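Local coordinates for 3-keto-5-aminohexanoate cleavage protein (Burkholderia xenovorans LB400, PDB 3E02) that binds zinc and probably cleaves beta-keto acids such as 3-keto-5-aminohexanoate, as a member of the beta-keto acid cleavage enzyme family, at the interface of chains A and B and the interface of chains A and C. Coordinates in Å, arbitrary orientation; residue numbers count along the deposited sequence, not the author numbering. Chains: chain A/B/C, uncharacterized protein DUF849.

Contact 1: the interface of chains A and B. Residues chain A 175-177, 180, 216, 220; chain B 175-176, 207-208, 213.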
ATOM      1  N   ASP A 175       5.788 -15.742   0.083  1.00 34.59           N
ATOM      2  CA  ASP A 175       5.742 -14.630  -0.859  1.00 34.13           C
ATOM      3  C   ASP A 175       4.302 -14.435  -1.321  1.00 33.92           C
ATOM      4  O   ASP A 175       3.450 -15.290  -1.088  1.00 32.35           O
ATOM      5  CB  ASP A 175       6.687 -14.909  -2.049  1.00 34.90           C
ATOM      6  CG  ASP A 175       7.303 -13.646  -2.631  1.00 36.15           C
ATOM      7  OD1 ASP A 175       6.797 -12.518  -2.406  1.00 36.07           O
ATOM      8  OD2 ASP A 175       8.278 -13.791  -3.377  1.00 36.34           O
ATOM      9  N   VAL A 176       4.044 -13.326  -2.005  1.00 33.64           N
ATOM     10  CA  VAL A 176       2.679 -12.979  -2.439  1.00 33.65           C
ATOM     11  C   VAL A 176       2.087 -14.045  -3.374  1.00 33.63           C
ATOM     12  O   VAL A 176       0.907 -14.376  -3.251  1.00 33.41           O
ATOM     13  CB  VAL A 176       2.628 -11.584  -3.104  1.00 34.66           C
ATOM     14  CG1 VAL A 176       1.189 -11.225  -3.508  1.00 32.92           C
ATOM     15  CG2 VAL A 176       3.237 -10.513  -2.151  1.00 33.62           C
ATOM     16  N   GLY A 177       2.918 -14.613  -4.252  1.00 33.41           N
ATOM     17  CA  GLY A 177       2.478 -15.663  -5.182  1.00 33.25           C
ATOM     18  C   GLY A 177       1.904 -16.889  -4.479  1.00 32.90           C
ATOM     19  O   GLY A 177       1.022 -17.558  -5.014  1.00 32.38           O
ATOM     20  N   TYR A 180      -1.841 -16.601  -4.048  1.00 32.86           N
ATOM     21  CA  TYR A 180      -2.505 -16.956  -5.290  1.00 33.14           C
ATOM     22  C   TYR A 180      -2.487 -18.467  -5.531  1.00 31.99           C
ATOM     23  O   TYR A 180      -3.469 -19.020  -6.043  1.00 31.62           O
ATOM     24  CB  TYR A 180      -1.908 -16.190  -6.472  1.00 33.58           C
ATOM     25  CG  TYR A 180      -2.229 -14.720  -6.393  1.00 32.88           C
ATOM     26  CD1 TYR A 180      -3.414 -14.218  -6.914  1.00 33.79           C
ATOM     27  CD2 TYR A 180      -1.349 -13.822  -5.769  1.00 32.48           C
ATOM     28  CE1 TYR A 180      -3.720 -12.834  -6.826  1.00 34.26           C
ATOM     29  CE2 TYR A 180      -1.648 -12.461  -5.664  1.00 33.48           C
ATOM     30  CZ  TYR A 180      -2.819 -11.971  -6.209  1.00 33.64           C
ATOM     31  OH  TYR A 180      -3.081 -10.630  -6.108  1.00 32.82           O
ATOM     32  N   HIS A 216       0.743  -5.657   2.958  1.00 36.34           N
ATOM     33  CA  HIS A 216       0.401  -5.983   1.578  1.00 36.02           C
ATOM     34  C   HIS A 216      -0.187  -7.389   1.464  1.00 35.50           C
ATOM     35  O   HIS A 216      -1.209  -7.567   0.817  1.00 34.99           O
ATOM     36  CB  HIS A 216       1.583  -5.818   0.620  1.00 36.47           C
ATOM     37  CG  HIS A 216       1.236  -6.134  -0.803  1.00 36.53           C
ATOM     38  ND1 HIS A 216       0.430  -5.319  -1.572  1.00 35.76           N
ATOM     39  CD2 HIS A 216       1.558  -7.191  -1.584  1.00 37.50           C
ATOM     40  CE1 HIS A 216       0.281  -5.861  -2.768  1.00 36.63           C
ATOM     41  NE2 HIS A 216       0.961  -6.996  -2.802  1.00 36.17           N
ATOM     42  N   ILE A 220      -3.963  -8.534   0.105  1.00 35.52           N
ATOM     43  CA  ILE A 220      -4.160  -9.544  -0.937  1.00 35.27           C
ATOM     44  C   ILE A 220      -4.970 -10.728  -0.410  1.00 35.55           C
ATOM     45  O   ILE A 220      -5.903 -11.177  -1.089  1.00 35.76           O
ATOM     46  CB  ILE A 220      -2.806  -9.996  -1.548  1.00 34.75           C
ATOM     47  CG1 ILE A 220      -2.129  -8.813  -2.272  1.00 36.28           C
ATOM     48  CG2 ILE A 220      -2.997 -11.171  -2.502  1.00 33.17           C
ATOM     49  CD1 ILE A 220      -2.972  -8.121  -3.374  1.00 31.72           C
TER
ATOM     50  N   ASP B 175       7.785 -12.153  -8.546  1.00 34.59           N
ATOM     51  CA  ASP B 175       7.209 -11.987  -7.216  1.00 34.13           C
ATOM     52  C   ASP B 175       8.096 -11.045  -6.409  1.00 33.92           C
ATOM     53  O   ASP B 175       9.219 -10.746  -6.812  1.00 32.35           O
ATOM     54  CB  ASP B 175       7.070 -13.363  -6.529  1.00 34.90           C
ATOM     55  CG  ASP B 175       5.878 -13.442  -5.587  1.00 36.15           C
ATOM     56  OD1 ASP B 175       5.327 -12.400  -5.153  1.00 36.07           O
ATOM     57  OD2 ASP B 175       5.522 -14.570  -5.228  1.00 36.34           O
ATOM     58  N   VAL B 176       7.602 -10.608  -5.257  1.00 33.64           N
ATOM     59  CA  VAL B 176       8.322  -9.631  -4.421  1.00 33.65           C
ATOM     60  C   VAL B 176       9.692 -10.163  -3.971  1.00 33.63           C
ATOM     61  O   VAL B 176      10.668  -9.410  -3.966  1.00 33.41           O
ATOM     62  CB  VAL B 176       7.482  -9.193  -3.200  1.00 34.66           C
ATOM     63  CG1 VAL B 176       8.235  -8.142  -2.368  1.00 32.92           C
ATOM     64  CG2 VAL B 176       6.094  -8.663  -3.667  1.00 33.62           C
ATOM     65  N   ILE B 207       3.272 -13.826  -8.941  1.00 32.29           N
ATOM     66  CA  ILE B 207       2.384 -12.811  -8.366  1.00 32.63           C
ATOM     67  C   ILE B 207       1.184 -12.568  -9.311  1.00 33.78           C
ATOM     68  O   ILE B 207       1.326 -12.601 -10.527  1.00 35.37           O
ATOM     69  CB  ILE B 207       3.175 -11.539  -8.008  1.00 32.11           C
ATOM     70  CG1 ILE B 207       2.442 -10.698  -6.956  1.00 34.24           C
ATOM     71  CG2 ILE B 207       3.532 -10.743  -9.283  1.00 32.62           C
ATOM     72  CD1 ILE B 207       3.334  -9.604  -6.343  1.00 32.09           C
ATOM     73  N   GLY B 208      -0.001 -12.401  -8.722  1.00 34.74           N
ATOM     74  CA  GLY B 208      -1.228 -12.219  -9.477  1.00 34.62           C
ATOM     75  C   GLY B 208      -1.354 -10.878 -10.156  1.00 34.35           C
ATOM     76  O   GLY B 208      -0.733  -9.892  -9.748  1.00 34.26           O
ATOM     77  N   ASN B 213      -0.380  -5.114  -6.656  1.00 35.63           N
ATOM     78  CA  ASN B 213       0.909  -5.819  -6.746  1.00 36.56           C
ATOM     79  C   ASN B 213       1.971  -5.035  -7.515  1.00 36.36           C
ATOM     80  O   ASN B 213       3.137  -5.090  -7.143  1.00 34.91           O
ATOM     81  CB  ASN B 213       0.727  -7.240  -7.327  1.00 35.78           C
ATOM     82  CG  ASN B 213      -0.060  -8.153  -6.395  1.00 36.53           C
ATOM     83  OD1 ASN B 213       0.044  -8.042  -5.171  1.00 36.75           O
ATOM     84  ND2 ASN B 213      -0.836  -9.078  -6.969  1.00 32.62           N
TER
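B:Asn213 grips two side chains of chain A with the two ends of its amide. This is part of a two-fold symmetric interface between copies of a beta-keto acid cleavage enzyme, a TIM-barrel family. The pairing is that of the deposited assembly and may not be the biological one. The carbonyl OD1 of B:Asn213 takes a hydrogen bond from the imidazole NE2 of A:His216 at 2.7 Å. The C=O...N angle is 157°, and the bond lies in both the carbonyl and the ring plane. The amide and ring are themselves steeply turned. At the other end ND2 of B:Asn213 donates to the phenol OH of A:Tyr180 at 2.9 Å, tip to tip. It also donates to B:Gly208 O within its own chain, which fixes the rotation of the amide. CA of B:Gly208 sits over the centre of the A:Tyr180 ring, 3.6 Å from the centroid.

B:Asp175 meets A:Asp175 on the two-fold. Their carboxylates stack nearly parallel, 4° apart, with OD1 of A:Asp175 and OD1 of B:Asp175 3.1 Å from each other. Two acceptors this close would repel if both were charged, so one of them may be protonated. OD2 of B:Asp175 accepts from A:Gly177 N at 2.8 Å on its syn side. A:Val176 CG1, anti to the backbone N (chi1 -178°), rests 3.7 Å from CG1 of B:Ile207. Its CG2 meets B:Val176 CG2.

Contact 2: the interface of chains A and B. Residues chain A 116, 147, 149-151, 154; chain B 118, 144-147.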
ATOM      1  N   SER A 116       7.127 -23.185  -4.457  1.00 33.82           N
ATOM      2  CA  SER A 116       8.539 -23.527  -4.593  1.00 34.29           C
ATOM      3  C   SER A 116       9.326 -22.234  -4.572  1.00 35.42           C
ATOM      4  O   SER A 116       8.928 -21.240  -5.203  1.00 37.22           O
ATOM      5  CB  SER A 116       8.806 -24.296  -5.885  1.00 33.70           C
ATOM      6  OG  SER A 116       8.058 -25.497  -5.937  1.00 34.01           O
ATOM      7  N   ILE A 147      16.284 -25.368  -3.870  1.00 36.14           N
ATOM      8  CA  ILE A 147      14.901 -24.920  -4.020  1.00 36.28           C
ATOM      9  C   ILE A 147      14.070 -25.750  -3.040  1.00 37.01           C
ATOM     10  O   ILE A 147      14.152 -26.983  -3.055  1.00 37.38           O
ATOM     11  CB  ILE A 147      14.357 -25.168  -5.450  1.00 36.30           C
ATOM     12  CG1 ILE A 147      15.195 -24.424  -6.502  1.00 34.65           C
ATOM     13  CG2 ILE A 147      12.874 -24.732  -5.552  1.00 36.24           C
ATOM     14  CD1 ILE A 147      14.893 -24.843  -7.936  1.00 35.30           C
ATOM     15  N   SER A 149      11.075 -27.307  -2.706  1.00 38.38           N
ATOM     16  CA  SER A 149      10.115 -27.702  -3.747  1.00 37.84           C
ATOM     17  C   SER A 149       8.704 -27.935  -3.239  1.00 37.84           C
ATOM     18  O   SER A 149       8.516 -28.724  -2.346  1.00 38.91           O
ATOM     19  CB  SER A 149      10.593 -28.982  -4.435  1.00 38.15           C
ATOM     20  OG  SER A 149       9.700 -29.368  -5.482  1.00 37.39           O
ATOM     21  N   ASN A 150       7.712 -27.249  -3.814  1.00 37.38           N
ATOM     22  CA  ASN A 150       6.286 -27.487  -3.522  1.00 37.08           C
ATOM     23  C   ASN A 150       5.504 -27.162  -4.800  1.00 35.72           C
ATOM     24  O   ASN A 150       4.856 -26.139  -4.898  1.00 35.14           O
ATOM     25  CB  ASN A 150       5.781 -26.631  -2.351  1.00 38.45           C
ATOM     26  CG  ASN A 150       6.557 -26.856  -1.092  1.00 43.88           C
ATOM     27  OD1 ASN A 150       6.382 -27.879  -0.458  1.00 48.53           O
ATOM     28  ND2 ASN A 150       7.439 -25.910  -0.727  1.00 44.55           N
ATOM     29  N   THR A 151       5.591 -28.056  -5.784  1.00 34.88           N
ATOM     30  CA  THR A 151       4.901 -27.865  -7.058  1.00 33.43           C
ATOM     31  C   THR A 151       3.399 -28.004  -6.840  1.00 33.38           C
ATOM     32  O   THR A 151       2.969 -28.499  -5.793  1.00 33.91           O
ATOM     33  CB  THR A 151       5.368 -28.850  -8.138  1.00 32.94           C
ATOM     34  OG1 THR A 151       4.962 -30.171  -7.784  1.00 33.48           O
ATOM     35  CG2 THR A 151       6.886 -28.792  -8.352  1.00 34.05           C
ATOM     36  N   GLN A 154       2.672 -31.561  -6.116  1.00 35.11           N
ATOM     37  CA  GLN A 154       3.127 -31.928  -4.759  1.00 35.46           C
ATOM     38  C   GLN A 154       2.158 -31.418  -3.693  1.00 35.46           C
ATOM     39  O   GLN A 154       1.800 -32.155  -2.773  1.00 36.08           O
ATOM     40  CB  GLN A 154       4.551 -31.432  -4.497  1.00 34.67           C
ATOM     41  CG  GLN A 154       5.604 -32.212  -5.275  1.00 35.27           C
ATOM     42  CD  GLN A 154       7.011 -31.707  -5.035  1.00 36.31           C
ATOM     43  OE1 GLN A 154       7.273 -30.499  -5.027  1.00 37.68           O
ATOM     44  NE2 GLN A 154       7.937 -32.635  -4.844  1.00 34.79           N
TER
ATOM     45  N   ASN B 118       7.117 -22.121  -9.023  1.00 33.89           N
ATOM     46  CA  ASN B 118       6.157 -22.962  -9.747  1.00 33.84           C
ATOM     47  C   ASN B 118       5.738 -22.148 -10.984  1.00 34.06           C
ATOM     48  O   ASN B 118       5.604 -20.928 -10.899  1.00 33.90           O
ATOM     49  CB  ASN B 118       4.913 -23.253  -8.907  1.00 34.05           C
ATOM     50  CG  ASN B 118       5.186 -24.179  -7.746  1.00 35.37           C
ATOM     51  OD1 ASN B 118       6.226 -24.840  -7.692  1.00 35.46           O
ATOM     52  ND2 ASN B 118       4.236 -24.255  -6.815  1.00 34.85           N
ATOM     53  N   ARG B 144       2.183 -28.733 -14.177  1.00 36.89           N
ATOM     54  CA  ARG B 144       1.593 -28.865 -12.839  0.50 37.88           C
ATOM     55  C   ARG B 144       2.667 -29.266 -11.828  1.00 38.18           C
ATOM     56  O   ARG B 144       2.584 -28.897 -10.669  1.00 38.49           O
ATOM     57  CB  ARG B 144       0.470 -29.909 -12.806  0.50 38.19           C
ATOM     58  CG  ARG B 144      -0.738 -29.594 -13.648  0.50 40.49           C
ATOM     59  CD  ARG B 144      -1.730 -30.747 -13.650  0.50 39.92           C
ATOM     60  NE  ARG B 144      -1.292 -31.864 -14.497  0.50 39.43           N
ATOM     61  CZ  ARG B 144      -1.787 -33.101 -14.457  0.50 44.37           C
ATOM     62  NH1 ARG B 144      -2.791 -33.437 -13.636  0.50 47.30           N
ATOM     63  NH2 ARG B 144      -1.275 -34.026 -15.273  0.50 44.64           N
ATOM     64  N   ASP B 145       3.665 -30.026 -12.287  1.00 38.00           N
ATOM     65  CA  ASP B 145       4.755 -30.497 -11.442  1.00 39.04           C
ATOM     66  C   ASP B 145       6.093 -29.874 -11.857  1.00 39.59           C
ATOM     67  O   ASP B 145       7.133 -30.514 -11.732  1.00 41.23           O
ATOM     68  CB  ASP B 145       4.801 -32.036 -11.538  1.00 40.21           C
ATOM     69  CG  ASP B 145       5.672 -32.681 -10.471  1.00 43.09           C
ATOM     70  OD1 ASP B 145       5.843 -32.114  -9.376  1.00 37.77           O
ATOM     71  OD2 ASP B 145       6.215 -33.758 -10.755  1.00 44.70           O
ATOM     72  N   PHE B 146       6.077 -28.613 -12.292  1.00 37.87           N
ATOM     73  CA  PHE B 146       7.255 -27.934 -12.815  1.00 37.07           C
ATOM     74  C   PHE B 146       7.643 -26.700 -12.011  1.00 36.47           C
ATOM     75  O   PHE B 146       6.773 -25.945 -11.580  1.00 35.87           O
ATOM     76  CB  PHE B 146       6.989 -27.510 -14.253  1.00 37.41           C
ATOM     77  CG  PHE B 146       8.107 -26.728 -14.892  1.00 39.61           C
ATOM     78  CD1 PHE B 146       9.308 -27.344 -15.228  1.00 44.80           C
ATOM     79  CD2 PHE B 146       7.957 -25.372 -15.175  1.00 41.74           C
ATOM     80  CE1 PHE B 146      10.346 -26.610 -15.819  1.00 41.69           C
ATOM     81  CE2 PHE B 146       8.983 -24.644 -15.767  1.00 43.19           C
ATOM     82  CZ  PHE B 146      10.178 -25.271 -16.094  1.00 41.00           C
ATOM     83  N   ILE B 147       8.957 -26.507 -11.868  1.00 36.14           N
ATOM     84  CA  ILE B 147       9.553 -25.335 -11.228  1.00 36.28           C
ATOM     85  C   ILE B 147      10.478 -24.699 -12.266  1.00 37.01           C
ATOM     86  O   ILE B 147      11.331 -25.388 -12.834  1.00 37.38           O
ATOM     87  CB  ILE B 147      10.402 -25.716  -9.988  1.00 36.30           C
ATOM     88  CG1 ILE B 147       9.552 -26.434  -8.928  1.00 34.65           C
ATOM     89  CG2 ILE B 147      11.060 -24.456  -9.372  1.00 36.24           C
ATOM     90  CD1 ILE B 147      10.372 -27.079  -7.817  1.00 35.30           C
TER
HETATM   91  O   HOH W   1       6.085 -21.092  -6.572  0.50 13.03           O
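A:Thr151 has OG1 between its backbone N and carbonyl carbon (chi1 68°), which turns the hydroxyl to B:Asp145. B:Asp145 has CG anti to its own backbone N (chi1 -167°) and presents OD1 to that hydroxyl. A:Thr151 is the N-cap of helix 152-163 and forms a capping box with A:Gln154. The two copies of this beta-keto acid cleavage enzyme meet here through loops and short strands. The hydroxyl OG1 of A:Thr151 donates to OD1 of B:Asp145 at 2.7 Å, on the anti lone pair. The same OG1 caps the helix by accepting from A:Gln154 N. In return the amide oxygen OE1 of A:Gln154 accepts from A:Thr151 N, and also from A:Ser149 OG.

B:Asn118 spans A:Ser116 and A:Asn150. OD1 of B:Asn118 accepts from the hydroxyl OG of A:Ser116 at 2.6 Å, with the donor tilted 27° from the carbonyl plane. ND2 of B:Asn118 donates to the backbone O of A:Asn150 at 2.8 Å, almost in the amide plane. A:Ser116 OG in turn accepts from A:Asn150 N, so one hydroxyl ties the loop to the partner. A water bonds B:Asn118 N and A:Ser116 O.

B:Ile147 is the apolar wedge. CD1 of B:Ile147 lies 3.7 Å from A:Ser116 CB and also touches A:Ser149. CG1 of B:Ile147 packs 3.6 Å from the methyl CG2 of A:Thr151, the side chains crossing near a right angle.

Contact 3: the interface of chains A and C. Residues chain A 265-266, 279, 283; chain C 286-288.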
ATOM      1  N   GLY A 265      16.520 -11.560  22.690  1.00 36.22           N
ATOM      2  CA  GLY A 265      16.549 -10.122  22.446  1.00 35.75           C
ATOM      3  C   GLY A 265      17.886  -9.779  21.817  1.00 36.37           C
ATOM      4  O   GLY A 265      18.708 -10.678  21.577  1.00 36.26           O
ATOM      5  N   LYS A 266      18.121  -8.495  21.562  1.00 36.58           N
ATOM      6  CA  LYS A 266      19.349  -8.068  20.876  1.00 36.99           C
ATOM      7  C   LYS A 266      20.601  -8.579  21.609  1.00 34.43           C
ATOM      8  O   LYS A 266      20.723  -8.434  22.828  1.00 33.68           O
ATOM      9  CB  LYS A 266      19.396  -6.542  20.669  1.00 36.75           C
ATOM     10  CG  LYS A 266      19.396  -5.701  21.939  1.00 40.44           C
ATOM     11  CD  LYS A 266      19.360  -4.216  21.603  1.00 39.52           C
ATOM     12  CE  LYS A 266      19.192  -3.390  22.856  1.00 42.03           C
ATOM     13  NZ  LYS A 266      18.999  -1.959  22.500  1.00 51.85           N
ATOM     14  N   LYS A 279       7.872 -13.570  26.278  1.00 33.23           N
ATOM     15  CA  LYS A 279       8.021 -12.200  25.758  1.00 32.43           C
ATOM     16  C   LYS A 279       6.838 -11.741  24.908  1.00 32.05           C
ATOM     17  O   LYS A 279       6.286 -10.662  25.160  1.00 31.50           O
ATOM     18  CB  LYS A 279       9.340 -12.001  24.994  1.00 32.42           C
ATOM     19  CG  LYS A 279       9.459 -10.609  24.361  1.00 33.73           C
ATOM     20  CD  LYS A 279      10.834 -10.306  23.808  1.00 32.99           C
ATOM     21  CE  LYS A 279      11.823  -9.965  24.878  1.00 37.88           C
ATOM     22  NZ  LYS A 279      13.078  -9.369  24.340  1.00 38.70           N
ATOM     23  N   ILE A 283       4.053  -8.667  25.629  1.00 31.17           N
ATOM     24  CA  ILE A 283       3.744  -7.625  24.638  1.00 31.46           C
ATOM     25  C   ILE A 283       2.221  -7.596  24.361  1.00 31.51           C
ATOM     26  O   ILE A 283       1.594  -6.530  24.412  1.00 31.36           O
ATOM     27  CB  ILE A 283       4.549  -7.816  23.317  1.00 31.65           C
ATOM     28  CG1 ILE A 283       6.056  -7.596  23.538  1.00 32.61           C
ATOM     29  CG2 ILE A 283       4.046  -6.849  22.265  1.00 31.04           C
ATOM     30  CD1 ILE A 283       6.975  -8.017  22.356  1.00 31.05           C
TER
ATOM     31  N   GLU C 286      10.810  -4.386  25.393  1.00 30.24           N
ATOM     32  CA  GLU C 286      10.513  -5.775  24.942  1.00 30.94           C
ATOM     33  C   GLU C 286      10.935  -6.018  23.489  1.00 30.07           C
ATOM     34  O   GLU C 286      11.389  -7.114  23.150  1.00 30.92           O
ATOM     35  CB  GLU C 286       9.021  -6.121  25.058  1.00 31.39           C
ATOM     36  CG  GLU C 286       8.441  -6.114  26.463  1.00 32.44           C
ATOM     37  CD  GLU C 286       8.911  -7.234  27.362  1.00 36.23           C
ATOM     38  OE1 GLU C 286       9.805  -8.022  27.006  1.00 34.24           O
ATOM     39  OE2 GLU C 286       8.362  -7.309  28.469  1.00 41.17           O
ATOM     40  N   LEU C 287      10.790  -4.983  22.657  1.00 28.63           N
ATOM     41  CA  LEU C 287      11.213  -5.006  21.259  1.00 29.86           C
ATOM     42  C   LEU C 287      12.719  -4.747  21.041  1.00 30.63           C
ATOM     43  O   LEU C 287      13.160  -4.618  19.885  1.00 30.21           O
ATOM     44  CB  LEU C 287      10.378  -3.988  20.473  1.00 29.46           C
ATOM     45  CG  LEU C 287       8.888  -4.292  20.363  1.00 29.20           C
ATOM     46  CD1 LEU C 287       8.125  -3.067  19.856  1.00 30.48           C
ATOM     47  CD2 LEU C 287       8.689  -5.505  19.426  1.00 31.54           C
ATOM     48  N   SER C 288      13.510  -4.694  22.127  1.00 30.62           N
ATOM     49  CA  SER C 288      14.941  -4.432  22.071  1.00 30.79           C
ATOM     50  C   SER C 288      15.251  -3.052  21.478  1.00 31.32           C
ATOM     51  O   SER C 288      16.255  -2.877  20.792  1.00 31.74           O
ATOM     52  CB  SER C 288      15.697  -5.576  21.356  1.00 31.98           C
ATOM     53  OG  SER C 288      15.599  -6.784  22.088  1.00 30.19           O
TER
HETATM   54  O   HOH W   2      13.325  -8.044  21.497  1.00 21.07           O
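C:Ser288 lies against A:Lys266, with its CB 3.7 Å from CG of the lysine. Here two copies of the beta-keto acid cleavage enzyme join. The C-terminal end of helix 273-286 of chain C, with the turn after it, packs against the flank of the same helix in chain A and the 265-266 segment. The interface is two-fold symmetric in the deposited assembly, though this does not prove that it exists in solution. The close part runs along C:Ser288. The hydroxyl OG of C:Ser288 accepts a hydrogen bond from the backbone N of A:Lys266 at 3.1 Å, fairly straight at 161°. CG of A:Lys266 stands between backbone N and carbonyl carbon (chi1 62°), and the extended chain beyond it runs beside the serine. Its ammonium NZ makes a weak bond to the backbone O of C:Ser288.

On the helix side, CG1 of A:Ile283 packs 3.6 Å from CB of C:Glu286. These two side chains pass each other in opposite directions.

The looser part is polar and holds water. A:Lys279 bends at chi3 (-77°) and brings NZ to the backbone O of C:Glu286 at 3.1 Å. That carbonyl belongs to the last residue of the helix, whose C-terminal end may attract the ammonium group. A water links NZ to this O and to C:Ser288 OG. The carboxylate OE1 of C:Glu286 is 4.4 Å from A:Lys279 NZ. Any attraction would act without direct contact.

Contacts 1 and 2 belong to the same A-B interface, their C-alpha centres about 17 Å apart. They use different residues: contact 1 draws on helices 176-187 and 211-225, contact 2 on strands 117-118 and 147-148 and the start of helix 152-163. Together they hold one pair of subunits at separate points, and the two-fold repeats each. Contact 3 joins chain A to C, its C-alpha centre about 30 Å from that of contact 1 and about 37 Å from that of contact 2. It uses helix 273-286 of both chains, the turn after it in chain C and residues 265-266 of chain A. Chain A thus meets two partners, consistent with the four-copy assembly.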